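Tellurite resistance protein of COG3793 (Nostoc punctiforme, PDB 2OU3) is a TerB-like, all-helical protein of the tellurite resistance group that binds zinc and an indole aldehyde, its exact cellular role being unestablished. Local coordinates at residues I23-N26 with E27-S30; S29-Y32 with M33-L37; K72-E75 with A76-L80; A85-P88 with Q89-M92. One frame throughout, in Å; residues are numbered along the deposited sequence. Where two conformers were deposited one is given.

Interaction 1 (I23-N26 with E27-S30); sequences IPTN and EDSS. With I3A (1H-indole-3-carbaldehyde), chain E.
Thr-25 and Asp-28 meet with their side chains set obliquely across one another at the start of a helix. Thr-25 is the N-cap: its OG1 accepts from the backbone N of Asp-28 at 3.1 Å, with an N-H...O angle of 157°. The hydroxyl can do this because chi1 of 59° holds it between the backbone N and the carbonyl carbon, facing into the first turn, where it also lies 3.3 Å from Asp-28 CB. The first regular helical bonds follow, from Ser-29 N to Thr-25 O and from Ser-30 N to Asn-26 O. Nearby, the Pro-24 ring sets CB 4.0 Å from Ser-29 OG, and both residues border the indole-3-carbaldehyde: Ser-29 OG donates to its aldehyde O at 2.8 Å, while Pro-24 CG approaches the same oxygen to 3.5 Å. One water donates to both Pro-24 O and Ser-29 OG, tying the loop to the pocket serine. The Asp-28 carboxylate is hydrogen-bonded to Tyr-161 of the second subunit. The turn thus opens helix 26-41, with Ile-14 of helix 4-18 against Pro-24 and Trp-66 of helix 65-73 against Asn-26.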
loop_
_atom_site.group_PDB
_atom_site.type_symbol
_atom_site.label_atom_id
_atom_site.label_comp_id
_atom_site.label_asym_id
_atom_site.label_seq_id
_atom_site.Cartn_x
_atom_site.Cartn_y
_atom_site.Cartn_z
ATOM N N ILE A 23 11.966 5.896 7.902
ATOM C CA ILE A 23 12.154 4.642 7.174
ATOM C C ILE A 23 13.008 3.749 8.086
ATOM O O ILE A 23 14.063 4.212 8.532
ATOM C CB ILE A 23 12.898 4.864 5.854
ATOM C CG1 ILE A 23 12.117 5.822 4.947
ATOM C CG2 ILE A 23 13.084 3.520 5.128
ATOM C CD1 ILE A 23 12.880 6.349 3.725
ATOM N N PRO A 24 12.566 2.501 8.377
ATOM C CA PRO A 24 13.430 1.593 9.152
ATOM C C PRO A 24 14.750 1.309 8.438
ATOM O O PRO A 24 14.819 1.332 7.188
ATOM C CB PRO A 24 12.591 0.295 9.259
ATOM C CG PRO A 24 11.178 0.777 9.116
ATOM C CD PRO A 24 11.268 1.858 8.065
ATOM N N THR A 25 15.777 1.007 9.227
ATOM C CA THR A 25 17.055 0.588 8.676
ATOM C C THR A 25 16.830 -0.672 7.865
ATOM O O THR A 25 15.871 -1.431 8.130
ATOM C CB THR A 25 18.080 0.321 9.792
ATOM O OG1 THR A 25 17.578 -0.694 10.640
ATOM C CG2 THR A 25 18.363 1.617 10.618
ATOM N N ASN A 26 17.696 -0.908 6.888
ATOM C CA ASN A 26 17.632 -2.189 6.163
ATOM C C ASN A 26 17.750 -3.380 7.084
ATOM O O ASN A 26 17.079 -4.407 6.865
ATOM C CB ASN A 26 18.696 -2.297 5.093
ATOM C CG ASN A 26 18.422 -1.376 3.933
ATOM O OD1 ASN A 26 17.361 -1.413 3.337
ATOM N ND2 ASN A 26 19.376 -0.528 3.628
ATOM N N GLU A 27 18.596 -3.259 8.105
ATOM C CA GLU A 27 18.763 -4.304 9.104
ATOM C C GLU A 27 17.429 -4.642 9.802
ATOM O O GLU A 27 17.073 -5.789 9.977
ATOM C CB GLU A 27 19.815 -3.855 10.107
ATOM C CG GLU A 27 21.249 -3.877 9.528
ATOM C CD GLU A 27 21.570 -2.733 8.540
ATOM O OE1 GLU A 27 20.974 -1.645 8.657
ATOM O OE2 GLU A 27 22.452 -2.932 7.661
ATOM N N ASP A 28 16.708 -3.604 10.220
ATOM C CA ASP A 28 15.400 -3.778 10.842
ATOM C C ASP A 28 14.354 -4.359 9.896
ATOM O O ASP A 28 13.571 -5.218 10.303
ATOM C CB ASP A 28 14.877 -2.482 11.465
ATOM C CG ASP A 28 15.392 -2.245 12.901
ATOM O OD1 ASP A 28 16.011 -3.170 13.499
ATOM O OD2 ASP A 28 15.127 -1.132 13.445
ATOM N N SER A 29 14.339 -3.914 8.636
ATOM C CA SER A 29 13.427 -4.507 7.661
ATOM C C SER A 29 13.713 -5.991 7.528
ATOM O O SER A 29 12.787 -6.816 7.494
ATOM C CB SER A 29 13.519 -3.808 6.281
ATOM O OG SER A 29 13.006 -2.472 6.333
ATOM N N SER A 30 14.996 -6.335 7.470
ATOM C CA SER A 30 15.431 -7.728 7.375
ATOM C C SER A 30 14.970 -8.587 8.562
ATOM O O SER A 30 14.340 -9.627 8.384
ATOM C CB SER A 30 16.974 -7.776 7.271
ATOM O OG SER A 30 17.455 -9.108 7.167
HETATM O O I3A E . 10.773 -2.530 8.037
HETATM C "C3'" I3A E . 9.552 -2.673 8.014
HETATM C C3 I3A E . 8.847 -2.750 9.317
HETATM C C2 I3A E . 7.488 -2.844 9.447
HETATM N N I3A E . 7.202 -2.868 10.793
HETATM C C8 I3A E . 8.324 -2.796 11.538
HETATM C C9 I3A E . 9.481 -2.708 10.638
HETATM C C4 I3A E . 10.785 -2.582 11.143
HETATM C C5 I3A E . 10.961 -2.585 12.506
HETATM C C6 I3A E . 9.870 -2.661 13.388
HETATM C C7 I3A E . 8.578 -2.760 12.896
HETATM O O HOH W 1 13.291 0.092 5.389
HETATM O O HOH W 2 22.246 -1.661 5.090
#

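Interaction 2 (S29-Y32 with M33-L37); sequences SSIY and MKSVL. With I3A (1H-indole-3-carbaldehyde), chain E.
The Tyr-32 ring is sandwiched between Val-36 on one face and the bound indole-3-carbaldehyde on the other. Val-36 CG2 stands 4.0 Å from the ring centroid and 21° off the normal, a CH-pi contact displaced toward the rim. On the opposite face the indole lies nearly parallel, its five-membered ring stacked over the tyrosine with ligand C2 above the ring centre, 3.5 Å from the plane. In one of its two conformers, SE of Met-33, a selenomethionine, lies obliquely 5.2 Å from the centroid, a tentative Met-aromatic contact. With CG anti to the backbone N (chi1 173°), the ring extends from the helix to form one wall of the ligand pocket, and its OH is hydrogen-bonded to Asp-96 and Ser-100. Along helix 26-41 the i to i+4 backbone bonds run unbroken here. Ser-35 adds a bond of its own: both its N and its OG donate to Ile-31 O at 2.9 Å, from opposite faces of the carbonyl plane, OG lying 37° out of it. Elsewhere the extended Lys-34 chain passes Ser-30, CE to OG 3.7 Å, and a water joins Ser-30 OG to NZ, which also salt-bridges Asp-70.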
loop_
_atom_site.group_PDB
_atom_site.type_symbol
_atom_site.label_atom_id
_atom_site.label_comp_id
_atom_site.label_asym_id
_atom_site.label_seq_id
_atom_site.Cartn_x
_atom_site.Cartn_y
_atom_site.Cartn_z
ATOM N N SER A 29 14.339 -3.914 8.636
ATOM C CA SER A 29 13.427 -4.507 7.661
ATOM C C SER A 29 13.713 -5.991 7.528
ATOM O O SER A 29 12.787 -6.816 7.494
ATOM C CB SER A 29 13.519 -3.808 6.281
ATOM O OG SER A 29 13.006 -2.472 6.333
ATOM N N SER A 30 14.996 -6.335 7.470
ATOM C CA SER A 30 15.431 -7.728 7.375
ATOM C C SER A 30 14.970 -8.587 8.562
ATOM O O SER A 30 14.340 -9.627 8.384
ATOM C CB SER A 30 16.974 -7.776 7.271
ATOM O OG SER A 30 17.455 -9.108 7.167
ATOM N N ILE A 31 15.266 -8.119 9.769
ATOM C CA ILE A 31 14.889 -8.815 10.999
ATOM C C ILE A 31 13.357 -8.943 11.105
ATOM O O ILE A 31 12.827 -10.030 11.396
ATOM C CB ILE A 31 15.501 -8.122 12.248
ATOM C CG1 ILE A 31 17.030 -8.232 12.241
ATOM C CG2 ILE A 31 14.991 -8.757 13.535
ATOM C CD1 ILE A 31 17.722 -7.237 13.168
ATOM N N TYR A 32 12.649 -7.856 10.798
ATOM C CA TYR A 32 11.190 -7.870 10.799
ATOM C C TYR A 32 10.644 -8.941 9.854
ATOM O O TYR A 32 9.796 -9.759 10.252
ATOM C CB TYR A 32 10.654 -6.511 10.392
ATOM C CG TYR A 32 9.145 -6.444 10.181
ATOM C CD1 TYR A 32 8.284 -6.257 11.249
ATOM C CD2 TYR A 32 8.592 -6.560 8.907
ATOM C CE1 TYR A 32 6.909 -6.195 11.062
ATOM C CE2 TYR A 32 7.232 -6.498 8.713
ATOM C CZ TYR A 32 6.390 -6.294 9.774
ATOM O OH TYR A 32 5.034 -6.215 9.546
HETATM N N MSE A 33 11.144 -8.973 8.622
HETATM C CA MSE A 33 10.679 -9.944 7.623
HETATM C C MSE A 33 11.052 -11.360 7.988
HETATM O O MSE A 33 10.281 -12.277 7.755
HETATM C CB MSE A 33 11.204 -9.634 6.224
HETATM C CG MSE A 33 10.471 -8.530 5.544
HETATM SE SE MSE A 33 8.550 -8.838 5.433
HETATM C CE MSE A 33 8.568 -10.624 4.986
ATOM N N LYS A 34 12.248 -11.557 8.562
ATOM C CA LYS A 34 12.620 -12.874 9.067
ATOM C C LYS A 34 11.644 -13.336 10.143
ATOM O O LYS A 34 11.281 -14.494 10.202
ATOM C CB LYS A 34 14.072 -12.902 9.596
ATOM C CG LYS A 34 15.096 -12.876 8.442
ATOM C CD LYS A 34 16.535 -12.652 8.858
ATOM C CE LYS A 34 17.477 -12.789 7.646
ATOM N NZ LYS A 34 18.924 -12.646 7.991
ATOM N N SER A 35 11.213 -12.412 10.995
ATOM C CA SER A 35 10.246 -12.734 12.036
ATOM C C SER A 35 8.915 -13.163 11.410
ATOM O O SER A 35 8.270 -14.127 11.826
ATOM C CB SER A 35 10.026 -11.509 12.912
ATOM O OG SER A 35 11.235 -11.147 13.507
ATOM N N VAL A 36 8.509 -12.411 10.400
ATOM C CA VAL A 36 7.247 -12.639 9.714
ATOM C C VAL A 36 7.274 -14.006 9.066
ATOM O O VAL A 36 6.313 -14.776 9.204
ATOM C CB VAL A 36 6.976 -11.540 8.654
ATOM C CG1 VAL A 36 5.873 -11.994 7.650
ATOM C CG2 VAL A 36 6.601 -10.203 9.333
ATOM N N LEU A 37 8.370 -14.322 8.362
ATOM C CA LEU A 37 8.502 -15.618 7.716
ATOM C C LEU A 37 8.531 -16.752 8.727
ATOM O O LEU A 37 7.893 -17.795 8.509
ATOM C CB LEU A 37 9.763 -15.687 6.853
ATOM C CG LEU A 37 9.794 -14.769 5.642
ATOM C CD1 LEU A 37 11.175 -14.806 5.016
ATOM C CD2 LEU A 37 8.687 -15.195 4.660
HETATM O O I3A E . 10.773 -2.530 8.037
HETATM C "C3'" I3A E . 9.552 -2.673 8.014
HETATM C C3 I3A E . 8.847 -2.750 9.317
HETATM C C2 I3A E . 7.488 -2.844 9.447
HETATM N N I3A E . 7.202 -2.868 10.793
HETATM C C8 I3A E . 8.324 -2.796 11.538
HETATM C C9 I3A E . 9.481 -2.708 10.638
HETATM C C4 I3A E . 10.785 -2.582 11.143
HETATM C C5 I3A E . 10.961 -2.585 12.506
HETATM C C6 I3A E . 9.870 -2.661 13.388
HETATM C C7 I3A E . 8.578 -2.760 12.896
HETATM O O HOH W 3 18.989 -10.051 9.138
#

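Interaction 3 (K72-E75 with A76-L80); sequences KTYE and ADEAL
An inverse gamma turn centred on Ala-76 bends the connection between helices 65-73 and 80-84, and the Tyr-74 side chain spans it to meet Glu-78. Across the turn Asp-77 N donates to Glu-75 O at 2.7 Å, a weak and bent bond, as the i+2 to i bond of a gamma turn is. Tyr-74 CG is anti to its own N, which lays the ring along the loop: CE2 lies 3.6 Å from Ala-76 CB, while OH donates to Glu-78 OE1 at a very short 2.5 Å. That oxygen sits at the ring edge, in its plane, yet the carboxylate as a whole is turned 74° from the ring. One water donates to Tyr-74 OH and accepts from Glu-78 N at 2.7 Å, bridging the same two residues a second time. Glu-75 and Asp-77, by contrast, lie side by side with OE2 and OD2 3.3 Å apart and their carboxylate planes 76° apart. Lys-41 makes a salt bridge with Asp-77 and a long, weak ion pair with Glu-75, so it probably offsets part of their repulsion. The very short phenol-carboxylate separation, if accurate, would be consistent with a polarised hydroxyl, although the salt bridge from Arg-86 to Glu-78 OE2 would probably draw some of the carboxylate's charge away.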
loop_
_atom_site.group_PDB
_atom_site.type_symbol
_atom_site.label_atom_id
_atom_site.label_comp_id
_atom_site.label_asym_id
_atom_site.label_seq_id
_atom_site.Cartn_x
_atom_site.Cartn_y
_atom_site.Cartn_z
ATOM N N LYS A 72 15.691 -14.479 0.226
ATOM C CA LYS A 72 15.515 -15.578 -0.733
ATOM C C LYS A 72 16.150 -16.880 -0.260
ATOM O O LYS A 72 15.551 -17.936 -0.411
ATOM C CB LYS A 72 16.052 -15.219 -2.129
ATOM C CG LYS A 72 15.131 -14.248 -2.860
ATOM C CD LYS A 72 15.369 -14.174 -4.355
ATOM C CE LYS A 72 16.192 -12.968 -4.769
ATOM N NZ LYS A 72 15.693 -12.355 -6.054
ATOM N N THR A 73 17.337 -16.789 0.336
ATOM C CA THR A 73 18.089 -17.963 0.818
ATOM C C THR A 73 17.818 -18.296 2.294
ATOM O O THR A 73 18.282 -19.312 2.822
ATOM C CB THR A 73 19.595 -17.725 0.634
ATOM O OG1 THR A 73 20.004 -16.577 1.404
ATOM C CG2 THR A 73 19.922 -17.488 -0.853
ATOM N N TYR A 74 17.044 -17.456 2.965
ATOM C CA TYR A 74 16.797 -17.636 4.376
ATOM C C TYR A 74 15.877 -18.816 4.635
ATOM O O TYR A 74 14.785 -18.921 4.066
ATOM C CB TYR A 74 16.170 -16.395 4.963
ATOM C CG TYR A 74 15.918 -16.445 6.468
ATOM C CD1 TYR A 74 16.967 -16.376 7.371
ATOM C CD2 TYR A 74 14.616 -16.433 6.977
ATOM C CE1 TYR A 74 16.736 -16.371 8.747
ATOM C CE2 TYR A 74 14.374 -16.436 8.353
ATOM C CZ TYR A 74 15.438 -16.391 9.223
ATOM O OH TYR A 74 15.217 -16.385 10.573
ATOM N N GLU A 75 16.342 -19.680 5.516
ATOM C CA GLU A 75 15.579 -20.801 6.004
ATOM C C GLU A 75 15.018 -20.361 7.349
ATOM O O GLU A 75 15.761 -20.159 8.322
ATOM C CB GLU A 75 16.482 -22.027 6.171
ATOM C CG GLU A 75 16.520 -22.938 4.938
ATOM C CD GLU A 75 15.304 -23.866 4.867
ATOM O OE1 GLU A 75 14.217 -23.405 4.446
ATOM O OE2 GLU A 75 15.438 -25.058 5.235
ATOM N N ALA A 76 13.710 -20.183 7.394
ATOM C CA ALA A 76 13.064 -19.591 8.550
ATOM C C ALA A 76 12.844 -20.655 9.610
ATOM O O ALA A 76 11.707 -20.935 9.988
ATOM C CB ALA A 76 11.745 -18.945 8.147
ATOM N N ASP A 77 13.944 -21.217 10.093
ATOM C CA ASP A 77 13.909 -22.302 11.056
ATOM C C ASP A 77 14.488 -21.897 12.409
ATOM O O ASP A 77 14.761 -22.759 13.247
ATOM C CB ASP A 77 14.701 -23.510 10.511
ATOM C CG ASP A 77 14.113 -24.075 9.212
ATOM O OD1 ASP A 77 12.882 -23.962 8.991
ATOM O OD2 ASP A 77 14.899 -24.652 8.423
ATOM N N GLU A 78 14.657 -20.594 12.633
ATOM C CA GLU A 78 15.183 -20.087 13.911
ATOM C C GLU A 78 14.055 -19.886 14.923
ATOM O O GLU A 78 12.890 -19.908 14.554
ATOM C CB GLU A 78 15.896 -18.762 13.699
ATOM C CG GLU A 78 16.933 -18.810 12.581
ATOM C CD GLU A 78 17.741 -17.536 12.528
ATOM O OE1 GLU A 78 17.240 -16.519 11.986
ATOM O OE2 GLU A 78 18.855 -17.555 13.085
ATOM N N ALA A 79 14.400 -19.700 16.200
ATOM C CA ALA A 79 13.383 -19.466 17.217
ATOM C C ALA A 79 12.893 -18.017 17.100
ATOM O O ALA A 79 13.689 -17.082 17.063
ATOM C CB ALA A 79 13.925 -19.768 18.616
ATOM N N LEU A 80 11.585 -17.838 16.990
ATOM C CA LEU A 80 10.999 -16.519 16.732
ATOM C C LEU A 80 11.407 -15.504 17.805
ATOM O O LEU A 80 11.749 -14.360 17.505
ATOM C CB LEU A 80 9.490 -16.636 16.662
ATOM C CG LEU A 80 8.668 -15.363 16.457
ATOM C CD1 LEU A 80 9.028 -14.572 15.217
ATOM C CD2 LEU A 80 7.184 -15.771 16.447
HETATM O O HOH W 4 13.616 -18.389 11.438
HETATM O O HOH W 5 11.806 -21.597 5.208
#

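Interaction 4 (A85-P88 with Q89-M92); sequences ARSP and QVSM. With I3A (1H-indole-3-carbaldehyde), chain E.
The turn between helices 80-84 and 94-106 borders the pocket of the indole-3-carbaldehyde, and Ser-87 organises it through its hydroxyl. Ser-87 OG accepts from Val-90 N at 3.1 Å in an almost straight bond (175°). Gln-89 N lies at the same distance from that oxygen, but its angle of 127° goes with a weak bond. Chi1 of 166° puts OG anti to the backbone N, beside the carbonyl carbon, which brings it close to the N-H groups of both Gln-89 and Val-90. The backbone of the same residue supplies a second grip: Ser-87 O takes a bond from Ser-91 N at 2.9 Å. Together the side-chain bond to Val-90 N and this backbone bond make the turn an ST motif with the serine at its head. Ser-91 OG stands 3.0 Å from Ser-87 O too, though its hydroxyl also has Ile-84 O as a partner, so its bond to Ser-87 is not settled. Val-90 brings CG2 alongside Ser-87, 3.7 Å from CB, and turns the same methyl to the ligand, 3.9 Å from C5. Met-92, a selenomethionine, places CG 3.3 Å from Pro-88 O. The Pro-88 and Gln-89 side chains run next to each other and point the same way, and Tyr-161 of the second subunit packs on Gln-89. Ser-87 OG is also hydrogen-bonded to Asp-28 OD1. A hydroxyl that receives one good and one weak amide bond while joined to a carboxylate would probably be polarised, and the bond links the turn to helix 26-41, which carries other pocket residues.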
loop_
_atom_site.group_PDB
_atom_site.type_symbol
_atom_site.label_atom_id
_atom_site.label_comp_id
_atom_site.label_asym_id
_atom_site.label_seq_id
_atom_site.Cartn_x
_atom_site.Cartn_y
_atom_site.Cartn_z
ATOM N N ALA A 85 14.566 -10.475 19.133
ATOM C CA ALA A 85 15.494 -9.906 20.119
ATOM C C ALA A 85 16.777 -9.330 19.479
ATOM O O ALA A 85 17.561 -8.650 20.125
ATOM C CB ALA A 85 15.853 -10.970 21.204
ATOM N N ARG A 86 16.949 -9.555 18.181
ATOM C CA ARG A 86 18.047 -8.958 17.454
ATOM C C ARG A 86 17.876 -7.455 17.281
ATOM O O ARG A 86 18.850 -6.765 16.995
ATOM C CB ARG A 86 18.264 -9.653 16.107
ATOM C CG ARG A 86 18.766 -11.067 16.258
ATOM C CD ARG A 86 18.837 -11.821 14.930
ATOM N NE ARG A 86 18.936 -13.241 15.215
ATOM C CZ ARG A 86 18.625 -14.230 14.384
ATOM N NH1 ARG A 86 18.197 -14.003 13.145
ATOM N NH2 ARG A 86 18.735 -15.471 14.840
ATOM N N SER A 87 16.659 -6.938 17.487
ATOM C CA SER A 87 16.393 -5.512 17.336
ATOM C C SER A 87 15.427 -4.954 18.370
ATOM O O SER A 87 14.319 -5.486 18.530
ATOM C CB SER A 87 15.766 -5.299 15.979
ATOM O OG SER A 87 15.194 -4.009 15.873
ATOM N N PRO A 88 15.785 -3.839 19.029
ATOM C CA PRO A 88 14.796 -3.233 19.941
ATOM C C PRO A 88 13.518 -2.767 19.267
ATOM O O PRO A 88 12.479 -2.714 19.933
ATOM C CB PRO A 88 15.522 -2.015 20.510
ATOM C CG PRO A 88 17.001 -2.340 20.327
ATOM C CD PRO A 88 17.045 -3.081 19.014
ATOM N N GLN A 89 13.605 -2.410 17.990
ATOM C CA GLN A 89 12.453 -1.945 17.208
ATOM C C GLN A 89 11.576 -3.117 16.824
ATOM O O GLN A 89 10.368 -3.091 17.017
ATOM C CB GLN A 89 12.896 -1.215 15.930
ATOM C CG GLN A 89 13.581 0.153 16.171
ATOM C CD GLN A 89 14.967 0.029 16.779
ATOM O OE1 GLN A 89 15.883 -0.590 16.187
ATOM N NE2 GLN A 89 15.149 0.622 17.962
ATOM N N VAL A 90 12.183 -4.191 16.330
ATOM C CA VAL A 90 11.381 -5.375 16.014
ATOM C C VAL A 90 10.740 -5.976 17.293
ATOM O O VAL A 90 9.661 -6.557 17.263
ATOM C CB VAL A 90 12.176 -6.420 15.187
ATOM C CG1 VAL A 90 11.292 -7.663 14.838
ATOM C CG2 VAL A 90 12.681 -5.761 13.917
ATOM N N SER A 91 11.403 -5.783 18.425
ATOM C CA SER A 91 10.915 -6.271 19.687
ATOM C C SER A 91 9.724 -5.448 20.221
ATOM O O SER A 91 9.246 -5.732 21.283
ATOM C CB SER A 91 12.066 -6.339 20.703
ATOM O OG SER A 91 12.982 -7.393 20.396
HETATM N N MSE A 92 9.262 -4.437 19.474
HETATM C CA MSE A 92 8.026 -3.708 19.758
HETATM C C MSE A 92 6.902 -4.071 18.761
HETATM O O MSE A 92 5.777 -3.565 18.866
HETATM C CB MSE A 92 8.280 -2.193 19.662
HETATM C CG MSE A 92 9.344 -1.730 20.575
HETATM SE SE MSE A 92 9.852 0.130 20.330
HETATM C CE MSE A 92 8.322 0.612 20.381
HETATM O O I3A E . 10.773 -2.530 8.037
HETATM C "C3'" I3A E . 9.552 -2.673 8.014
HETATM C C3 I3A E . 8.847 -2.750 9.317
HETATM C C2 I3A E . 7.488 -2.844 9.447
HETATM N N I3A E . 7.202 -2.868 10.793
HETATM C C8 I3A E . 8.324 -2.796 11.538
HETATM C C9 I3A E . 9.481 -2.708 10.638
HETATM C C4 I3A E . 10.785 -2.582 11.143
HETATM C C5 I3A E . 10.961 -2.585 12.506
HETATM C C6 I3A E . 9.870 -2.661 13.388
HETATM C C7 I3A E . 8.578 -2.760 12.896
#

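Interactions 1 and 2 follow each other on helix 26-41 and share Ser-29 and Ser-30, but the first is a partly buried helix start with a single threonine N-cap, whereas the second is buried and centres on a tyrosine ring held between a valine methyl and the ligand. Interaction 4, a partly buried polar turn, joins them around the indole-3-carbaldehyde, and its Val-90 packs on Ile-31 of interaction 2. Interactions 1 and 4 also meet the second subunit. Interaction 3 is a charged surface loop with no part in that pocket, its centre about 17 Å from those of interactions 1 and 4; Tyr-74 nevertheless packs on Lys-34 of interaction 2, and a salt bridge ties the loop to interaction 4.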